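Local atomic coordinates of oxidoreductase (Listeria innocua, PDB entry 3E18), a protein that binds NAD in a Rossmann-fold domain and is probably a dehydrogenase of the Gfo/Idh/MocA family whose substrate is not known. Residues D128-I134 / I250-L255; S197-S201 / G211-F215; L105-M109 / N325-Y329; G172-D176 / I335-F339. All coordinates share one frame; numbering follows the deposited sequence.

Contact 1: residues D128-I134 / I250-L255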
loop_
_atom_site.group_PDB
_atom_site.type_symbol
_atom_site.label_atom_id
_atom_site.label_comp_id
_atom_site.label_asym_id
_atom_site.label_seq_id
_atom_site.Cartn_x
_atom_site.Cartn_y
_atom_site.Cartn_z
ATOM N N ASP A 128 7.333 14.888 16.803
ATOM C CA ASP A 128 6.183 15.294 15.983
ATOM C C ASP A 128 4.868 14.871 16.644
ATOM O O ASP A 128 4.731 13.734 17.095
ATOM C CB ASP A 128 6.280 14.711 14.571
ATOM C CG ASP A 128 7.051 15.601 13.601
ATOM O OD1 ASP A 128 7.626 16.632 14.022
ATOM O OD2 ASP A 128 7.078 15.263 12.392
ATOM N N GLU A 129 3.927 15.803 16.734
ATOM C CA GLU A 129 2.653 15.584 17.435
ATOM C C GLU A 129 1.807 14.441 16.841
ATOM O O GLU A 129 1.294 13.583 17.569
ATOM C CB GLU A 129 1.845 16.892 17.446
ATOM C CG GLU A 129 0.857 16.978 18.593
ATOM C CD GLU A 129 0.198 18.351 18.741
ATOM O OE1 GLU A 129 0.722 19.361 18.204
ATOM O OE2 GLU A 129 -0.864 18.407 19.402
ATOM N N ASP A 130 1.707 14.411 15.512
ATOM C CA ASP A 130 1.032 13.308 14.813
ATOM C C ASP A 130 1.630 11.942 15.171
ATOM O O ASP A 130 0.895 10.986 15.409
ATOM C CB ASP A 130 1.084 13.513 13.307
ATOM C CG ASP A 130 2.498 13.598 12.775
ATOM O OD1 ASP A 130 3.252 14.507 13.188
ATOM O OD2 ASP A 130 2.844 12.769 11.924
ATOM N N PHE A 131 2.956 11.865 15.221
ATOM C CA PHE A 131 3.630 10.617 15.573
ATOM C C PHE A 131 3.374 10.239 17.032
ATOM O O PHE A 131 3.203 9.063 17.357
ATOM C CB PHE A 131 5.147 10.711 15.280
ATOM C CG PHE A 131 5.942 9.606 15.919
ATOM C CD1 PHE A 131 5.767 8.287 15.499
ATOM C CD2 PHE A 131 6.830 9.875 16.949
ATOM C CE1 PHE A 131 6.468 7.226 16.111
ATOM C CE2 PHE A 131 7.551 8.811 17.572
ATOM C CZ PHE A 131 7.362 7.497 17.141
ATOM N N LEU A 132 3.359 11.236 17.917
ATOM C CA LEU A 132 3.125 10.982 19.335
ATOM C C LEU A 132 1.684 10.534 19.640
ATOM O O LEU A 132 1.462 9.758 20.584
ATOM C CB LEU A 132 3.557 12.178 20.194
ATOM C CG LEU A 132 5.080 12.438 20.224
ATOM C CD1 LEU A 132 5.414 13.684 21.037
ATOM C CD2 LEU A 132 5.873 11.233 20.742
ATOM N N ILE A 133 0.733 10.979 18.817
ATOM C CA ILE A 133 -0.639 10.404 18.816
ATOM C C ILE A 133 -0.611 8.899 18.506
ATOM O O ILE A 133 -1.217 8.113 19.230
ATOM C CB ILE A 133 -1.582 11.160 17.860
ATOM C CG1 ILE A 133 -1.831 12.577 18.380
ATOM C CG2 ILE A 133 -2.927 10.438 17.697
ATOM C CD1 ILE A 133 -2.492 13.493 17.378
ATOM N N ILE A 134 0.124 8.499 17.463
ATOM C CA ILE A 134 0.271 7.073 17.125
ATOM C C ILE A 134 0.964 6.288 18.251
ATOM O O ILE A 134 0.590 5.140 18.567
ATOM C CB ILE A 134 1.042 6.883 15.767
ATOM C CG1 ILE A 134 0.357 7.679 14.635
ATOM C CG2 ILE A 134 1.130 5.425 15.374
ATOM C CD1 ILE A 134 -1.073 7.220 14.312
ATOM N N ILE A 250 -4.880 9.541 10.583
ATOM C CA ILE A 250 -4.522 10.941 10.749
ATOM C C ILE A 250 -4.339 11.477 9.333
ATOM O O ILE A 250 -3.453 11.053 8.605
ATOM C CB ILE A 250 -3.250 11.159 11.618
ATOM C CG1 ILE A 250 -3.372 10.451 12.964
ATOM C CG2 ILE A 250 -3.020 12.639 11.858
ATOM C CD1 ILE A 250 -2.200 10.669 13.900
ATOM N N HIS A 251 -5.210 12.380 8.922
ATOM C CA HIS A 251 -5.203 12.840 7.535
ATOM C C HIS A 251 -3.966 13.629 7.155
ATOM O O HIS A 251 -3.344 13.372 6.117
ATOM C CB HIS A 251 -6.445 13.678 7.256
ATOM C CG HIS A 251 -7.716 12.904 7.344
ATOM N ND1 HIS A 251 -8.119 12.023 6.363
ATOM C CD2 HIS A 251 -8.678 12.876 8.295
ATOM C CE1 HIS A 251 -9.275 11.484 6.710
ATOM N NE2 HIS A 251 -9.634 11.982 7.880
ATOM N N ASP A 252 -3.600 14.573 8.010
ATOM C CA ASP A 252 -2.710 15.652 7.630
ATOM C C ASP A 252 -1.980 16.190 8.874
ATOM O O ASP A 252 -2.231 15.735 10.000
ATOM C CB ASP A 252 -3.563 16.748 6.962
ATOM C CG ASP A 252 -2.738 17.829 6.303
ATOM O OD1 ASP A 252 -2.928 19.019 6.668
ATOM O OD2 ASP A 252 -1.899 17.496 5.436
ATOM N N TRP A 253 -1.078 17.148 8.660
ATOM C CA TRP A 253 -0.343 17.842 9.722
ATOM C C TRP A 253 -1.242 18.619 10.696
ATOM O O TRP A 253 -0.829 18.906 11.819
ATOM C CB TRP A 253 0.702 18.802 9.131
ATOM C CG TRP A 253 1.685 18.158 8.192
ATOM C CD1 TRP A 253 1.815 18.395 6.847
ATOM C CD2 TRP A 253 2.672 17.171 8.522
ATOM N NE1 TRP A 253 2.821 17.612 6.325
ATOM C CE2 TRP A 253 3.367 16.859 7.332
ATOM C CE3 TRP A 253 3.036 16.521 9.710
ATOM C CZ2 TRP A 253 4.398 15.923 7.293
ATOM C CZ3 TRP A 253 4.071 15.598 9.672
ATOM C CH2 TRP A 253 4.737 15.305 8.472
ATOM N N ASP A 254 -2.458 18.956 10.268
ATOM C CA ASP A 254 -3.428 19.609 11.150
ATOM C C ASP A 254 -4.029 18.669 12.216
ATOM O O ASP A 254 -4.794 19.107 13.069
ATOM C CB ASP A 254 -4.513 20.327 10.325
ATOM C CG ASP A 254 -5.407 19.367 9.528
ATOM O OD1 ASP A 254 -5.164 18.134 9.514
ATOM O OD2 ASP A 254 -6.376 19.864 8.906
ATOM N N LEU A 255 -3.691 17.377 12.134
ATOM C CA LEU A 255 -4.079 16.357 13.141
ATOM C C LEU A 255 -5.562 15.950 13.094
ATOM O O LEU A 255 -6.077 15.368 14.052
ATOM C CB LEU A 255 -3.683 16.784 14.563
ATOM C CG LEU A 255 -2.265 16.620 15.127
ATOM C CD1 LEU A 255 -1.146 16.502 14.085
ATOM C CD2 LEU A 255 -1.983 17.725 16.106
#
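In the C-terminal domain of this Gfo/Idh/MocA-type protein, the first turn of helix 129-140 lies against the connection between strands 246-250 and 257-262, where Asp252 to Leu255 form a type I beta turn. Leu255, the last residue of the turn, with a positive phi of 73°, sends its two methyl groups to different residues of the helix. CD2 lies against the carboxylate end of Glu129, 3.5 Å from Glu129 CD, while CD1 meets Asp130 CB at 3.8 Å. Ile133 CD1 closes on Leu255 CG at 3.9 Å. One turn deeper, Ile250 CD1 sits 3.7 Å from Ile134 CD1, the two side chains running alongside each other head to tail, and 3.5 Å from the backbone Asp130 O. The Asp130 carboxylate, swung between its N and carbonyl carbon (chi1 59°), stands almost upright to the Trp253 indole, planes 85° apart, with OD1 at the ring edge 3.8 Å from Trp253 CZ3. Its other oxygen, OD2, is held by a salt bridge to Arg238 and a hydrogen bond from Trp239, which probably offsets its charge in this buried place. Around this pairing, Phe131 and Ile134 reach helix 173-188, and Trp239 of strand 239-243 packs on both Ile134 and Ile250.

Contact 2: residues S197-S201 / G211-F215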
loop_
_atom_site.group_PDB
_atom_site.type_symbol
_atom_site.label_atom_id
_atom_site.label_comp_id
_atom_site.label_asym_id
_atom_site.label_seq_id
_atom_site.Cartn_x
_atom_site.Cartn_y
_atom_site.Cartn_z
ATOM N N SER A 197 10.966 -4.945 1.269
ATOM C CA SER A 197 10.933 -4.836 -0.179
ATOM C C SER A 197 10.731 -3.345 -0.410
ATOM O O SER A 197 10.208 -2.667 0.454
ATOM C CB SER A 197 9.763 -5.632 -0.753
ATOM O OG SER A 197 8.506 -5.125 -0.344
ATOM N N ALA A 198 11.170 -2.847 -1.544
ATOM C CA ALA A 198 11.065 -1.402 -1.825
ATOM C C ALA A 198 11.103 -1.152 -3.293
ATOM O O ALA A 198 11.617 -1.963 -4.066
ATOM C CB ALA A 198 12.211 -0.620 -1.137
ATOM N N ASN A 199 10.542 -0.016 -3.678
ATOM C CA ASN A 199 10.638 0.454 -5.046
ATOM C C ASN A 199 10.807 1.951 -4.962
ATOM O O ASN A 199 10.221 2.603 -4.104
ATOM C CB ASN A 199 9.416 0.001 -5.892
ATOM C CG ASN A 199 8.832 1.140 -6.742
ATOM O OD1 ASN A 199 9.391 1.530 -7.788
ATOM N ND2 ASN A 199 7.674 1.651 -6.313
ATOM N N LEU A 200 11.681 2.479 -5.809
ATOM C CA LEU A 200 11.980 3.907 -5.803
ATOM C C LEU A 200 11.300 4.594 -6.973
ATOM O O LEU A 200 11.083 3.992 -8.024
ATOM C CB LEU A 200 13.493 4.145 -5.895
ATOM C CG LEU A 200 14.446 3.482 -4.899
ATOM C CD1 LEU A 200 15.911 3.760 -5.258
ATOM C CD2 LEU A 200 14.152 3.921 -3.485
ATOM N N SER A 201 10.990 5.868 -6.806
ATOM C CA SER A 201 10.434 6.642 -7.902
ATOM C C SER A 201 11.502 7.509 -8.553
ATOM O O SER A 201 12.229 8.216 -7.865
ATOM C CB SER A 201 9.293 7.521 -7.404
ATOM O OG SER A 201 8.892 8.419 -8.425
ATOM N N GLY A 211 11.000 9.723 -4.618
ATOM C CA GLY A 211 10.032 9.132 -3.746
ATOM C C GLY A 211 10.321 7.652 -3.639
ATOM O O GLY A 211 11.124 7.119 -4.386
ATOM N N PHE A 212 9.621 6.993 -2.737
ATOM C CA PHE A 212 9.766 5.547 -2.566
ATOM C C PHE A 212 8.568 4.963 -1.859
ATOM O O PHE A 212 7.734 5.695 -1.316
ATOM C CB PHE A 212 11.042 5.222 -1.788
ATOM C CG PHE A 212 11.001 5.626 -0.343
ATOM C CD1 PHE A 212 10.719 4.685 0.639
ATOM C CD2 PHE A 212 11.252 6.943 0.043
ATOM C CE1 PHE A 212 10.664 5.045 1.979
ATOM C CE2 PHE A 212 11.208 7.301 1.387
ATOM C CZ PHE A 212 10.913 6.344 2.350
ATOM N N VAL A 213 8.514 3.632 -1.834
ATOM C CA VAL A 213 7.603 2.944 -0.961
ATOM C C VAL A 213 8.377 1.723 -0.488
ATOM O O VAL A 213 9.189 1.187 -1.232
ATOM C CB VAL A 213 6.263 2.571 -1.675
ATOM C CG1 VAL A 213 6.514 1.956 -3.049
ATOM C CG2 VAL A 213 5.402 1.656 -0.807
ATOM N N THR A 214 8.163 1.330 0.751
ATOM C CA THR A 214 8.768 0.125 1.277
ATOM C C THR A 214 7.768 -0.654 2.128
ATOM O O THR A 214 6.928 -0.062 2.785
ATOM C CB THR A 214 10.085 0.452 2.042
ATOM O OG1 THR A 214 10.606 -0.738 2.644
ATOM C CG2 THR A 214 9.866 1.508 3.113
ATOM N N PHE A 215 7.848 -1.987 2.117
ATOM C CA PHE A 215 6.975 -2.777 2.954
ATOM C C PHE A 215 7.901 -3.554 3.862
ATOM O O PHE A 215 8.758 -4.313 3.391
ATOM C CB PHE A 215 6.094 -3.730 2.120
ATOM C CG PHE A 215 4.917 -4.325 2.890
ATOM C CD1 PHE A 215 3.678 -3.701 2.877
ATOM C CD2 PHE A 215 5.054 -5.517 3.615
ATOM C CE1 PHE A 215 2.583 -4.236 3.578
ATOM C CE2 PHE A 215 3.977 -6.054 4.311
ATOM C CZ PHE A 215 2.730 -5.412 4.288
#
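With its OG1 anti to the backbone N (chi1 175°), Thr214 directs the hydroxyl across the strand pair to Ser197 O, to which it donates a hydrogen bond of 2.9 Å. Phe215 N also donates to Ser197 O, at 3.0 Å, and the two donors approach from opposite faces of the carbonyl plane, so one oxygen is gripped from both sides. The partners belong to an antiparallel beta hairpin, the two strands running at 169° to each other. Asn199 and Val213 form a hydrogen-bonded pair: Asn199 N to Val213 O and Val213 N to Asn199 O both measure 3.0 Å, nearly in line with the accepting carbonyls. Between such pairs, Ala198 faces Thr214 and Leu200 faces Phe212 as non-hydrogen-bonded pairs on one side of the sheet. There Ala198 CB lies 4.0 Å from Thr214 CB, and Leu200 CD2 3.8 Å from Phe212 CB. The Phe212 ring leads away from Leu200, its CG lying between N and carbonyl carbon (chi1 69°). That side is covered by helices 173-188 and 325-344, whereas Ser197 on the other side packs against Ser197 of the second subunit. Strand 223-229 continues the sheet beyond 211-218, bonding to Phe212 and Thr214 through Val228 and Ile226.

Contact 3: residues L105-M109 / N325-Y329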
loop_
_atom_site.group_PDB
_atom_site.type_symbol
_atom_site.label_atom_id
_atom_site.label_comp_id
_atom_site.label_asym_id
_atom_site.label_seq_id
_atom_site.Cartn_x
_atom_site.Cartn_y
_atom_site.Cartn_z
ATOM N N LEU A 105 28.905 5.393 10.521
ATOM C CA LEU A 105 28.440 5.798 11.838
ATOM C C LEU A 105 29.138 4.956 12.892
ATOM O O LEU A 105 29.471 5.450 13.971
ATOM C CB LEU A 105 26.906 5.687 11.962
ATOM C CG LEU A 105 26.315 5.836 13.375
ATOM C CD1 LEU A 105 26.634 7.221 13.992
ATOM C CD2 LEU A 105 24.829 5.572 13.408
ATOM N N LEU A 106 29.380 3.691 12.572
ATOM C CA LEU A 106 30.087 2.805 13.499
ATOM C C LEU A 106 31.495 3.368 13.780
ATOM O O LEU A 106 31.961 3.330 14.925
ATOM C CB LEU A 106 30.175 1.404 12.904
ATOM C CG LEU A 106 29.661 0.149 13.595
ATOM C CD1 LEU A 106 28.378 0.383 14.402
ATOM C CD2 LEU A 106 29.434 -0.912 12.539
ATOM N N ALA A 107 32.135 3.921 12.747
ATOM C CA ALA A 107 33.417 4.614 12.902
ATOM C C ALA A 107 33.333 5.812 13.845
ATOM O O ALA A 107 34.184 5.961 14.723
ATOM C CB ALA A 107 33.980 5.025 11.558
ATOM N N ILE A 108 32.320 6.662 13.649
ATOM C CA ILE A 108 32.077 7.805 14.517
ATOM C C ILE A 108 31.813 7.397 15.966
ATOM O O ILE A 108 32.397 7.975 16.884
ATOM C CB ILE A 108 30.914 8.653 14.005
ATOM C CG1 ILE A 108 31.288 9.281 12.665
ATOM C CG2 ILE A 108 30.548 9.729 15.026
ATOM C CD1 ILE A 108 30.146 10.073 12.033
ATOM N N MET A 109 30.964 6.385 16.147
ATOM C CA MET A 109 30.672 5.806 17.458
ATOM C C MET A 109 31.940 5.339 18.185
ATOM O O MET A 109 32.113 5.610 19.387
ATOM C CB MET A 109 29.660 4.648 17.331
ATOM C CG MET A 109 28.187 5.084 17.089
ATOM S SD MET A 109 27.046 3.747 16.588
ATOM C CE MET A 109 27.134 2.644 17.992
ATOM N N ASN A 325 22.394 6.079 19.586
ATOM C CA ASN A 325 23.190 5.879 18.372
ATOM C C ASN A 325 22.972 4.510 17.740
ATOM O O ASN A 325 22.973 4.385 16.519
ATOM C CB ASN A 325 24.674 6.121 18.657
ATOM C CG ASN A 325 25.000 7.590 18.805
ATOM O OD1 ASN A 325 24.379 8.438 18.173
ATOM N ND2 ASN A 325 25.982 7.900 19.638
ATOM N N GLU A 326 22.767 3.504 18.582
ATOM C CA GLU A 326 22.477 2.144 18.136
ATOM C C GLU A 326 21.154 2.065 17.363
ATOM O O GLU A 326 21.018 1.278 16.422
ATOM C CB GLU A 326 22.497 1.171 19.322
ATOM C CG GLU A 326 22.251 1.799 20.703
ATOM C CD GLU A 326 23.491 2.472 21.302
ATOM O OE1 GLU A 326 23.397 3.662 21.665
ATOM O OE2 GLU A 326 24.557 1.822 21.395
ATOM N N GLU A 327 20.187 2.896 17.758
ATOM C CA GLU A 327 18.925 3.015 17.030
ATOM C C GLU A 327 19.173 3.651 15.669
ATOM O O GLU A 327 18.640 3.205 14.659
ATOM C CB GLU A 327 17.920 3.887 17.793
ATOM C CG GLU A 327 17.473 3.351 19.129
ATOM C CD GLU A 327 16.666 4.363 19.945
ATOM O OE1 GLU A 327 16.688 5.578 19.654
ATOM O OE2 GLU A 327 15.996 3.937 20.892
ATOM N N VAL A 328 19.987 4.703 15.663
ATOM C CA VAL A 328 20.329 5.440 14.450
ATOM C C VAL A 328 21.053 4.526 13.441
ATOM O O VAL A 328 20.781 4.597 12.228
ATOM C CB VAL A 328 21.120 6.743 14.806
ATOM C CG1 VAL A 328 21.557 7.505 13.576
ATOM C CG2 VAL A 328 20.263 7.645 15.664
ATOM N N TYR A 329 21.914 3.650 13.975
ATOM C CA TYR A 329 22.610 2.590 13.234
ATOM C C TYR A 329 21.644 1.620 12.541
ATOM O O TYR A 329 21.802 1.333 11.349
ATOM C CB TYR A 329 23.558 1.814 14.171
ATOM C CG TYR A 329 24.255 0.632 13.521
ATOM C CD1 TYR A 329 25.208 0.827 12.521
ATOM C CD2 TYR A 329 23.957 -0.684 13.904
ATOM C CE1 TYR A 329 25.844 -0.249 11.906
ATOM C CE2 TYR A 329 24.602 -1.777 13.302
ATOM C CZ TYR A 329 25.539 -1.545 12.304
ATOM O OH TYR A 329 26.178 -2.590 11.687
#
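Met109 N bonds to Leu105 O at 2.8 Å, and both residues touch the facing helix. Leu105 CD2 presses onto the Asn325-Tyr329 turn there, 3.5 Å from Tyr329 N. The same methyl lies 3.8 Å from Val328 CG1, so a single leucine branch fills the groove between Asn325, Val328 and Tyr329. Its CG stands anti to the backbone N (chi1 169°), which carries the branch straight across to the neighbour. The two helix segments run antiparallel at 166°, with axes 10.7 Å apart, a spacing bridged by leucine, methionine and tyrosine side chains. At one end Leu106 CD1 lies over a face of the Tyr329 ring in a CH-pi contact, 3.9 Å from the ring centroid and 23° off its normal, while CD2 follows the rim toward the phenol oxygen. At the other end the Met109 thioether, bent at chi3, slides alongside Asn325, with SD 3.9 Å from Asn325 CB. The Asn325 amide is turned elsewhere: ND2 donates to Phe119 O in strand 119-122. This contact joins helix 102-115 of the Rossmann domain to the start of helix 325-344, and both lean on that edge strand, Leu105 through Phe119 and Val328 through Val121.

Contact 4: residues G172-D176 / I335-F339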
loop_
_atom_site.group_PDB
_atom_site.type_symbol
_atom_site.label_atom_id
_atom_site.label_comp_id
_atom_site.label_asym_id
_atom_site.label_seq_id
_atom_site.Cartn_x
_atom_site.Cartn_y
_atom_site.Cartn_z
ATOM N N GLY A 172 18.131 12.759 -2.628
ATOM C CA GLY A 172 16.968 11.878 -2.750
ATOM C C GLY A 172 16.079 11.778 -1.521
ATOM O O GLY A 172 16.483 12.156 -0.422
ATOM N N MET A 173 14.874 11.236 -1.707
ATOM C CA MET A 173 13.858 11.213 -0.653
ATOM C C MET A 173 14.019 10.133 0.420
ATOM O O MET A 173 13.570 10.331 1.557
ATOM C CB MET A 173 12.440 11.201 -1.244
ATOM C CG MET A 173 11.969 12.554 -1.797
ATOM S SD MET A 173 12.000 13.979 -0.641
ATOM C CE MET A 173 13.293 14.908 -1.410
ATOM N N VAL A 174 14.624 8.996 0.074
ATOM C CA VAL A 174 14.920 7.977 1.096
ATOM C C VAL A 174 15.791 8.616 2.196
ATOM O O VAL A 174 15.507 8.516 3.388
ATOM C CB VAL A 174 15.621 6.742 0.496
ATOM C CG1 VAL A 174 16.026 5.763 1.588
ATOM C CG2 VAL A 174 14.717 6.026 -0.517
ATOM N N LEU A 175 16.830 9.323 1.770
ATOM C CA LEU A 175 17.777 9.945 2.686
ATOM C C LEU A 175 17.251 11.237 3.333
ATOM O O LEU A 175 17.725 11.657 4.379
ATOM C CB LEU A 175 19.115 10.161 1.959
ATOM C CG LEU A 175 19.876 8.854 1.709
ATOM C CD1 LEU A 175 21.104 9.081 0.825
ATOM C CD2 LEU A 175 20.283 8.234 3.023
ATOM N N ASP A 176 16.251 11.849 2.717
ATOM C CA ASP A 176 15.707 13.103 3.214
ATOM C C ASP A 176 14.544 12.848 4.180
ATOM O O ASP A 176 14.671 13.058 5.378
ATOM C CB ASP A 176 15.265 13.962 2.034
ATOM C CG ASP A 176 14.917 15.382 2.427
ATOM O OD1 ASP A 176 14.985 15.732 3.625
ATOM O OD2 ASP A 176 14.563 16.161 1.521
ATOM N N ILE A 335 17.931 1.618 5.708
ATOM C CA ILE A 335 18.086 2.378 4.476
ATOM C C ILE A 335 18.939 1.628 3.429
ATOM O O ILE A 335 18.618 1.621 2.228
ATOM C CB ILE A 335 18.655 3.778 4.775
ATOM C CG1 ILE A 335 17.572 4.643 5.431
ATOM C CG2 ILE A 335 19.155 4.451 3.505
ATOM C CD1 ILE A 335 18.098 5.949 6.064
ATOM N N GLU A 336 20.000 0.972 3.898
ATOM C CA GLU A 336 20.843 0.138 3.046
ATOM C C GLU A 336 20.069 -1.056 2.473
ATOM O O GLU A 336 20.194 -1.347 1.274
ATOM C CB GLU A 336 22.084 -0.318 3.810
ATOM C CG GLU A 336 23.060 0.825 4.057
ATOM C CD GLU A 336 24.197 0.468 4.987
ATOM O OE1 GLU A 336 24.066 -0.469 5.813
ATOM O OE2 GLU A 336 25.239 1.134 4.880
ATOM N N ALA A 337 19.265 -1.720 3.315
ATOM C CA ALA A 337 18.346 -2.783 2.863
ATOM C C ALA A 337 17.342 -2.285 1.824
ATOM O O ALA A 337 17.050 -2.983 0.859
ATOM C CB ALA A 337 17.619 -3.412 4.030
ATOM N N ILE A 338 16.838 -1.070 2.014
ATOM C CA ILE A 338 15.850 -0.499 1.098
ATOM C C ILE A 338 16.483 -0.293 -0.269
ATOM O O ILE A 338 15.900 -0.669 -1.291
ATOM C CB ILE A 338 15.265 0.817 1.667
ATOM C CG1 ILE A 338 14.202 0.482 2.717
ATOM C CG2 ILE A 338 14.679 1.711 0.572
ATOM C CD1 ILE A 338 13.787 1.663 3.582
ATOM N N PHE A 339 17.677 0.296 -0.285
ATOM C CA PHE A 339 18.371 0.574 -1.543
ATOM C C PHE A 339 18.723 -0.700 -2.297
ATOM O O PHE A 339 18.565 -0.780 -3.519
ATOM C CB PHE A 339 19.612 1.407 -1.281
ATOM C CG PHE A 339 19.322 2.868 -1.164
ATOM C CD1 PHE A 339 18.580 3.515 -2.152
ATOM C CD2 PHE A 339 19.785 3.601 -0.085
ATOM C CE1 PHE A 339 18.304 4.863 -2.059
ATOM C CE2 PHE A 339 19.521 4.974 0.004
ATOM C CZ PHE A 339 18.784 5.594 -0.980
#
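Helix 173-188 opens with a wider pi-type turn at 174-176, where Asp176 N makes weak bonds to both Gly172 O and Met173 O, and Gly172 enters it at a positive phi of 91°. From this turn Val174 points at the middle of helix 325-344 and meets three residues there. Its CB is 3.7 Å from Phe339 CZ; the valine and the ring meet from facing sides, and the end of the phenyl is held obliquely against the branched carbon. With CG1 anti to its backbone N (chi1 175°), Val174 also reaches 3.9 Å from Ile335 CG2, and more loosely touches Ile338 CG2 at 4.4 Å. Leu175 adds a second, flanking contact: its CD2 lies 4.0 Å from Ile335 CG2, and its CG sits at the edge of the Phe339 ring, 4.3 Å from CE2. Valine and leucine branches thus touch Ile335 CG2 roughly at right angles, in an apolar, largely buried join. Next along the helix, Asp176 forms a salt bridge with Lys96, which binds NAD, bringing this turn close to the cofactor site. Beneath both helices lies the large sheet, where Val174 rests on Leu200 and Phe212, and Ile338 on Ala198 and Thr214 of strands 193-201 and 211-218.

Contacts 2 and 4 are neighbours, their centres about 9 Å apart: the hairpin face carrying Leu200, Phe212 and Thr214 is the floor on which the two helices of contact 4 lie. Helix 325-344 is shared by contacts 3 and 4, about 17 Å apart between centres, and so runs from the Rossmann domain to the large sheet of the C-terminal domain. Contact 1 stands apart, its centre about 22 Å from that of contact 2 and on the opposite side of the chain's centre from contacts 3 and 4. Along the sequence, contact 3 encloses contacts 1 and 2, while contact 4 crosses contacts 1 and 3. Through contacts 3 and 4, helix 325-344, late in the chain, joins the two domains close to the NAD site.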